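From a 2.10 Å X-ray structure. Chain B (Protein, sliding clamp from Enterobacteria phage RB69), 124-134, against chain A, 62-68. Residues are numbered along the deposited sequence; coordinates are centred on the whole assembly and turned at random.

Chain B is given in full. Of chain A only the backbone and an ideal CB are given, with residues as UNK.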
ATOM      1  N   GLN B 124      10.077   4.643 -20.445  1.00 23.55           N
ATOM      2  CA  GLN B 124       9.882   4.502 -19.012  1.00 23.96           C
ATOM      3  C   GLN B 124      10.129   5.835 -18.314  1.00 23.63           C
ATOM      4  O   GLN B 124       9.334   6.255 -17.470  1.00 23.35           O
ATOM      5  CB  GLN B 124      10.821   3.436 -18.430  1.00 24.54           C
ATOM      6  CG  GLN B 124      10.660   3.254 -16.920  1.00 26.02           C
ATOM      7  CD  GLN B 124      11.571   2.184 -16.341  1.00 27.11           C
ATOM      8  OE1 GLN B 124      12.791   2.354 -16.268  1.00 28.35           O
ATOM      9  NE2 GLN B 124      10.979   1.067 -15.927  1.00 27.60           N
ATOM     10  N   GLN B 125      11.224   6.505 -18.669  1.00 23.25           N
ATOM     11  CA  GLN B 125      11.538   7.790 -18.055  1.00 23.09           C
ATOM     12  C   GLN B 125      10.493   8.849 -18.434  1.00 23.05           C
ATOM     13  O   GLN B 125      10.054   9.627 -17.580  1.00 22.96           O
ATOM     14  CB  GLN B 125      12.930   8.268 -18.470  1.00 22.71           C
ATOM     15  CG  GLN B 125      13.387   9.505 -17.722  1.00 22.69           C
ATOM     16  CD  GLN B 125      14.709  10.040 -18.237  1.00 22.93           C
ATOM     17  OE1 GLN B 125      14.776  10.641 -19.309  1.00 22.57           O
ATOM     18  NE2 GLN B 125      15.773   9.813 -17.477  1.00 22.84           N
ATOM     19  N   LEU B 126      10.099   8.878 -19.705  1.00 23.11           N
ATOM     20  CA  LEU B 126       9.097   9.837 -20.168  1.00 23.61           C
ATOM     21  C   LEU B 126       7.855   9.738 -19.290  1.00 23.99           C
ATOM     22  O   LEU B 126       7.402  10.732 -18.717  1.00 24.51           O
ATOM     23  CB  LEU B 126       8.695   9.550 -21.619  1.00 23.45           C
ATOM     24  CG  LEU B 126       7.537  10.383 -22.187  1.00 23.31           C
ATOM     25  CD1 LEU B 126       7.906  11.868 -22.150  1.00 23.11           C
ATOM     26  CD2 LEU B 126       7.232   9.951 -23.619  1.00 23.40           C
ATOM     27  N   LEU B 127       7.319   8.527 -19.197  1.00 24.23           N
ATOM     28  CA  LEU B 127       6.127   8.243 -18.405  1.00 25.10           C
ATOM     29  C   LEU B 127       6.290   8.629 -16.936  1.00 25.92           C
ATOM     30  O   LEU B 127       5.443   9.325 -16.372  1.00 25.68           O
ATOM     31  CB  LEU B 127       5.784   6.752 -18.512  1.00 24.56           C
ATOM     32  CG  LEU B 127       5.399   6.255 -19.913  1.00 24.49           C
ATOM     33  CD1 LEU B 127       4.974   4.794 -19.831  1.00 23.87           C
ATOM     34  CD2 LEU B 127       4.264   7.113 -20.480  1.00 23.98           C
ATOM     35  N   ARG B 128       7.387   8.176 -16.332  1.00 26.93           N
ATOM     36  CA  ARG B 128       7.690   8.452 -14.929  1.00 27.99           C
ATOM     37  C   ARG B 128       7.844   9.944 -14.653  1.00 28.37           C
ATOM     38  O   ARG B 128       7.235  10.470 -13.733  1.00 28.45           O
ATOM     39  CB  ARG B 128       8.986   7.748 -14.515  1.00 28.45           C
ATOM     40  CG  ARG B 128       8.979   6.234 -14.651  1.00 30.59           C
ATOM     41  CD  ARG B 128       8.078   5.595 -13.632  1.00 31.90           C
ATOM     42  NE  ARG B 128       8.016   4.143 -13.766  1.00 33.48           N
ATOM     43  CZ  ARG B 128       9.049   3.324 -13.605  1.00 34.07           C
ATOM     44  NH1 ARG B 128      10.244   3.809 -13.307  1.00 34.84           N
ATOM     45  NH2 ARG B 128       8.873   2.009 -13.712  1.00 34.66           N
ATOM     46  N   VAL B 129       8.679  10.618 -15.437  1.00 28.91           N
ATOM     47  CA  VAL B 129       8.907  12.042 -15.246  1.00 29.93           C
ATOM     48  C   VAL B 129       7.637  12.873 -15.391  1.00 30.80           C
ATOM     49  O   VAL B 129       7.391  13.786 -14.599  1.00 30.57           O
ATOM     50  CB  VAL B 129       9.969  12.571 -16.225  1.00 29.90           C
ATOM     51  CG1 VAL B 129      10.027  14.078 -16.154  1.00 30.46           C
ATOM     52  CG2 VAL B 129      11.335  11.987 -15.883  1.00 29.57           C
ATOM     53  N   SER B 130       6.833  12.563 -16.404  1.00 31.76           N
ATOM     54  CA  SER B 130       5.591  13.291 -16.647  1.00 32.88           C
ATOM     55  C   SER B 130       4.771  13.410 -15.367  1.00 33.34           C
ATOM     56  O   SER B 130       4.271  14.483 -15.034  1.00 32.97           O
ATOM     57  CB  SER B 130       4.770  12.581 -17.725  1.00 33.10           C
ATOM     58  OG  SER B 130       5.518  12.477 -18.923  1.00 34.26           O
ATOM     59  N   ARG B 131       4.652  12.302 -14.648  1.00 34.09           N
ATOM     60  CA  ARG B 131       3.894  12.279 -13.401  1.00 35.23           C
ATOM     61  C   ARG B 131       4.522  13.216 -12.349  1.00 35.00           C
ATOM     62  O   ARG B 131       3.819  14.001 -11.708  1.00 34.79           O
ATOM     63  CB  ARG B 131       3.819  10.833 -12.867  1.00 36.60           C
ATOM     64  CG  ARG B 131       3.265   9.808 -13.885  1.00 38.72           C
ATOM     65  CD  ARG B 131       3.224   8.373 -13.322  1.00 40.69           C
ATOM     66  NE  ARG B 131       4.528   7.960 -12.796  1.00 42.65           N
ATOM     67  CZ  ARG B 131       4.767   6.812 -12.160  1.00 43.56           C
ATOM     68  NH1 ARG B 131       3.788   5.938 -11.956  1.00 43.58           N
ATOM     69  NH2 ARG B 131       5.992   6.546 -11.706  1.00 43.90           N
ATOM     70  N   GLY B 132       5.840  13.146 -12.187  1.00 34.67           N
ATOM     71  CA  GLY B 132       6.511  13.989 -11.209  1.00 34.31           C
ATOM     72  C   GLY B 132       6.570  15.478 -11.527  1.00 34.00           C
ATOM     73  O   GLY B 132       6.716  16.302 -10.620  1.00 33.94           O
ATOM     74  N   LEU B 133       6.445  15.827 -12.805  1.00 33.50           N
ATOM     75  CA  LEU B 133       6.509  17.220 -13.246  1.00 33.21           C
ATOM     76  C   LEU B 133       5.167  17.800 -13.679  1.00 32.91           C
ATOM     77  O   LEU B 133       5.106  18.935 -14.154  1.00 32.75           O
ATOM     78  CB  LEU B 133       7.474  17.361 -14.425  1.00 33.54           C
ATOM     79  CG  LEU B 133       8.972  17.112 -14.275  1.00 33.96           C
ATOM     80  CD1 LEU B 133       9.593  17.121 -15.666  1.00 33.77           C
ATOM     81  CD2 LEU B 133       9.611  18.177 -13.397  1.00 33.74           C
ATOM     82  N   GLN B 134       4.097  17.025 -13.535  1.00 32.61           N
ATOM     83  CA  GLN B 134       2.780  17.502 -13.937  1.00 32.51           C
ATOM     84  C   GLN B 134       2.796  17.833 -15.436  1.00 31.74           C
ATOM     85  O   GLN B 134       2.388  18.919 -15.842  1.00 31.71           O
ATOM     86  CB  GLN B 134       2.411  18.763 -13.148  1.00 33.37           C
ATOM     87  CG  GLN B 134       2.644  18.667 -11.646  1.00 34.64           C
ATOM     88  CD  GLN B 134       2.579  20.021 -10.971  1.00 35.48           C
ATOM     89  OE1 GLN B 134       2.979  20.171  -9.815  1.00 36.55           O
ATOM     90  NE2 GLN B 134       2.068  21.020 -11.689  1.00 35.94           N
TER
ATOM     91  N   UNK A  62      12.544  13.012  -5.616  1.00 24.34           N
ATOM     92  CA  UNK A  62      11.930  11.882  -6.313  1.00 25.03           C
ATOM     93  C   UNK A  62      12.288  11.921  -7.800  1.00 25.47           C
ATOM     94  O   UNK A  62      12.543  10.890  -8.420  1.00 25.33           O
ATOM     95  CB  UNK A  62      10.411  11.896  -6.129  1.00 25.03           C
ATOM     96  N   UNK A  63      12.313  13.120  -8.367  1.00 25.84           N
ATOM     97  CA  UNK A  63      12.660  13.269  -9.772  1.00 26.62           C
ATOM     98  C   UNK A  63      14.094  12.795 -10.056  1.00 26.63           C
ATOM     99  O   UNK A  63      14.383  12.278 -11.138  1.00 26.05           O
ATOM    100  CB  UNK A  63      12.494  14.729 -10.197  1.00 26.62           C
ATOM    101  N   UNK A  64      14.986  12.957  -9.083  1.00 26.76           N
ATOM    102  CA  UNK A  64      16.372  12.537  -9.274  1.00 27.28           C
ATOM    103  C   UNK A  64      16.467  11.019  -9.352  1.00 27.47           C
ATOM    104  O   UNK A  64      17.407  10.475  -9.924  1.00 27.58           O
ATOM    105  CB  UNK A  64      17.255  13.065  -8.141  1.00 27.28           C
ATOM    106  N   UNK A  65      15.484  10.335  -8.788  1.00 27.91           N
ATOM    107  CA  UNK A  65      15.499   8.878  -8.806  1.00 28.79           C
ATOM    108  C   UNK A  65      15.230   8.338 -10.210  1.00 29.01           C
ATOM    109  O   UNK A  65      15.504   7.171 -10.485  1.00 29.00           O
ATOM    110  CB  UNK A  65      14.465   8.326  -7.822  1.00 28.79           C
ATOM    111  N   UNK A  66      14.714   9.194 -11.092  1.00 29.65           N
ATOM    112  CA  UNK A  66      14.379   8.802 -12.462  1.00 30.37           C
ATOM    113  C   UNK A  66      15.479   9.037 -13.490  1.00 31.22           C
ATOM    114  O   UNK A  66      15.307   8.704 -14.659  1.00 31.26           O
ATOM    115  CB  UNK A  66      13.126   9.559 -12.906  1.00 30.37           C
ATOM    116  N   UNK A  67      16.600   9.621 -13.069  1.00 32.45           N
ATOM    117  CA  UNK A  67      17.712   9.884 -13.989  1.00 33.43           C
ATOM    118  C   UNK A  67      19.005   9.202 -13.532  1.00 34.45           C
ATOM    119  O   UNK A  67      19.063   8.636 -12.441  1.00 34.47           O
ATOM    120  CB  UNK A  67      17.940  11.391 -14.119  1.00 33.43           C
ATOM    121  N   UNK A  68      20.038   9.258 -14.368  1.00 35.57           N
ATOM    122  CA  UNK A  68      21.322   8.648 -14.034  1.00 37.07           C
ATOM    123  C   UNK A  68      21.837   9.181 -12.703  1.00 37.98           C
ATOM    124  O   UNK A  68      21.787  10.390 -12.445  1.00 38.01           O
ATOM    125  CB  UNK A  68      22.345   8.908 -15.141  1.00 37.07           C
TER

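Chain B presents one face of a helix, with Gln B125, Arg B128, Val B129, Gly B132 and Leu B133 along it. The backbone of chain A runs along that face in the opposite sense to the helix, 66 near Gln B125 and 63 near Gly B132, as helical backbone that runs into a type I turn over positions 64 to 67.

Position 62 has helical angles (-59/-39), and its ideal CB has no atom of the chain B stretch within 5.5 Å. This stretch of chain B therefore sets no preference. The residue is Ser A62, whose backbone O accepts a bond from the N of position 65.

At position 63 the CA-to-CB bond points toward chain B, yet the ideal CB also has nothing of the stretch within 5.5 Å, so a short side chain would fall short. Ahead lie the methyls of Val B129, the side chain of Leu B133 and the bare CA of Gly B132. A long apolar residue suits this site: leucine, isoleucine or methionine. It is Ile A63. Its CD1 lies 4.2 Å from Val B129 CG1, 4.2 Å from Leu B133 CG and 4.5 Å from Gly B132 CA. The glycine matters, because an ideal CB on Gly B132 would sit a tight 3.2 Å from Ile A63 CD1.

Positions 64 and 65 have no atom of the chain B stretch within 5.5 Å of their ideal CBs, so many residues would serve. Leu A64 opens the turn. Ser A65 uses chi1 near +60° (p) to place its OG 2.5 Å from Ser A62 O, a very short hydrogen bond.

Position 66 is the most directly engaged. Its CA-to-CB bond points toward chain B, and the ideal CB lies 4.2 Å from Val B129 CG2 and 4.8 Å from both Arg B128 CB and Gln B125 CG. Aliphatic surroundings favour leucine or methionine, with isoleucine possible. Leu A66 (chi1 m, chi2 t) brings CD1 to 3.5 Å from Arg B128 CB and 3.8 Å from Val B129 CG2, while its CD2 lies at the edge of the Arg B128 guanidinium, near its plane. Gln B125 NE2 donates to Leu A66 O at 3.1 Å, with a nearly straight N-H...O angle of 167°.

Position 67 is extended (-122/173), its CA-to-CB bond points sideways, and its ideal CB is 4.3 Å from Gln B125 NE2. A small or beta-branched residue would fit, threonine as readily as valine. Val A67 packs CG1 3.7 Å from Gln B125 NE2.

Position 68 points sideways with nothing of the stretch near its ideal CB, leaving the choice open; it is Ser A68.

Chain A 62-68: SILSLVS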
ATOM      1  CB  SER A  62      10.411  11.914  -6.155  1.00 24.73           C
ATOM      2  OG  SER A  62      10.053  11.728  -4.799  1.00 25.68           O
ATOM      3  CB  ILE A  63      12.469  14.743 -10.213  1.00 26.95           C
ATOM      4  CG1 ILE A  63      11.087  14.898 -10.854  1.00 27.59           C
ATOM      5  CG2 ILE A  63      13.573  15.186 -11.161  1.00 27.33           C
ATOM      6  CD1 ILE A  63      10.897  14.061 -12.093  1.00 28.33           C
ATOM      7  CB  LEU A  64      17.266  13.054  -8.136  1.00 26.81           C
ATOM      8  CG  LEU A  64      17.430  14.575  -8.026  1.00 26.91           C
ATOM      9  CD1 LEU A  64      18.291  14.920  -6.817  1.00 26.49           C
ATOM     10  CD2 LEU A  64      18.057  15.118  -9.310  1.00 26.86           C
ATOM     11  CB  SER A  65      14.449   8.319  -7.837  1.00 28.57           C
ATOM     12  OG  SER A  65      13.144   8.477  -8.363  1.00 28.51           O
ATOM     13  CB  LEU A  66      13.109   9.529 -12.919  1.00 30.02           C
ATOM     14  CG  LEU A  66      11.846   9.271 -12.092  1.00 30.18           C
ATOM     15  CD1 LEU A  66      10.691  10.094 -12.639  1.00 29.79           C
ATOM     16  CD2 LEU A  66      11.512   7.782 -12.113  1.00 29.44           C
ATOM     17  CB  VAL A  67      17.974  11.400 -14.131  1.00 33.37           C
ATOM     18  CG1 VAL A  67      16.766  12.078 -14.753  1.00 33.07           C
ATOM     19  CG2 VAL A  67      18.278  12.013 -12.762  1.00 33.06           C
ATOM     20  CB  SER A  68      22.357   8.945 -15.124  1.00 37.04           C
ATOM     21  OG  SER A  68      21.892   8.534 -16.396  1.00 37.75           O
TER
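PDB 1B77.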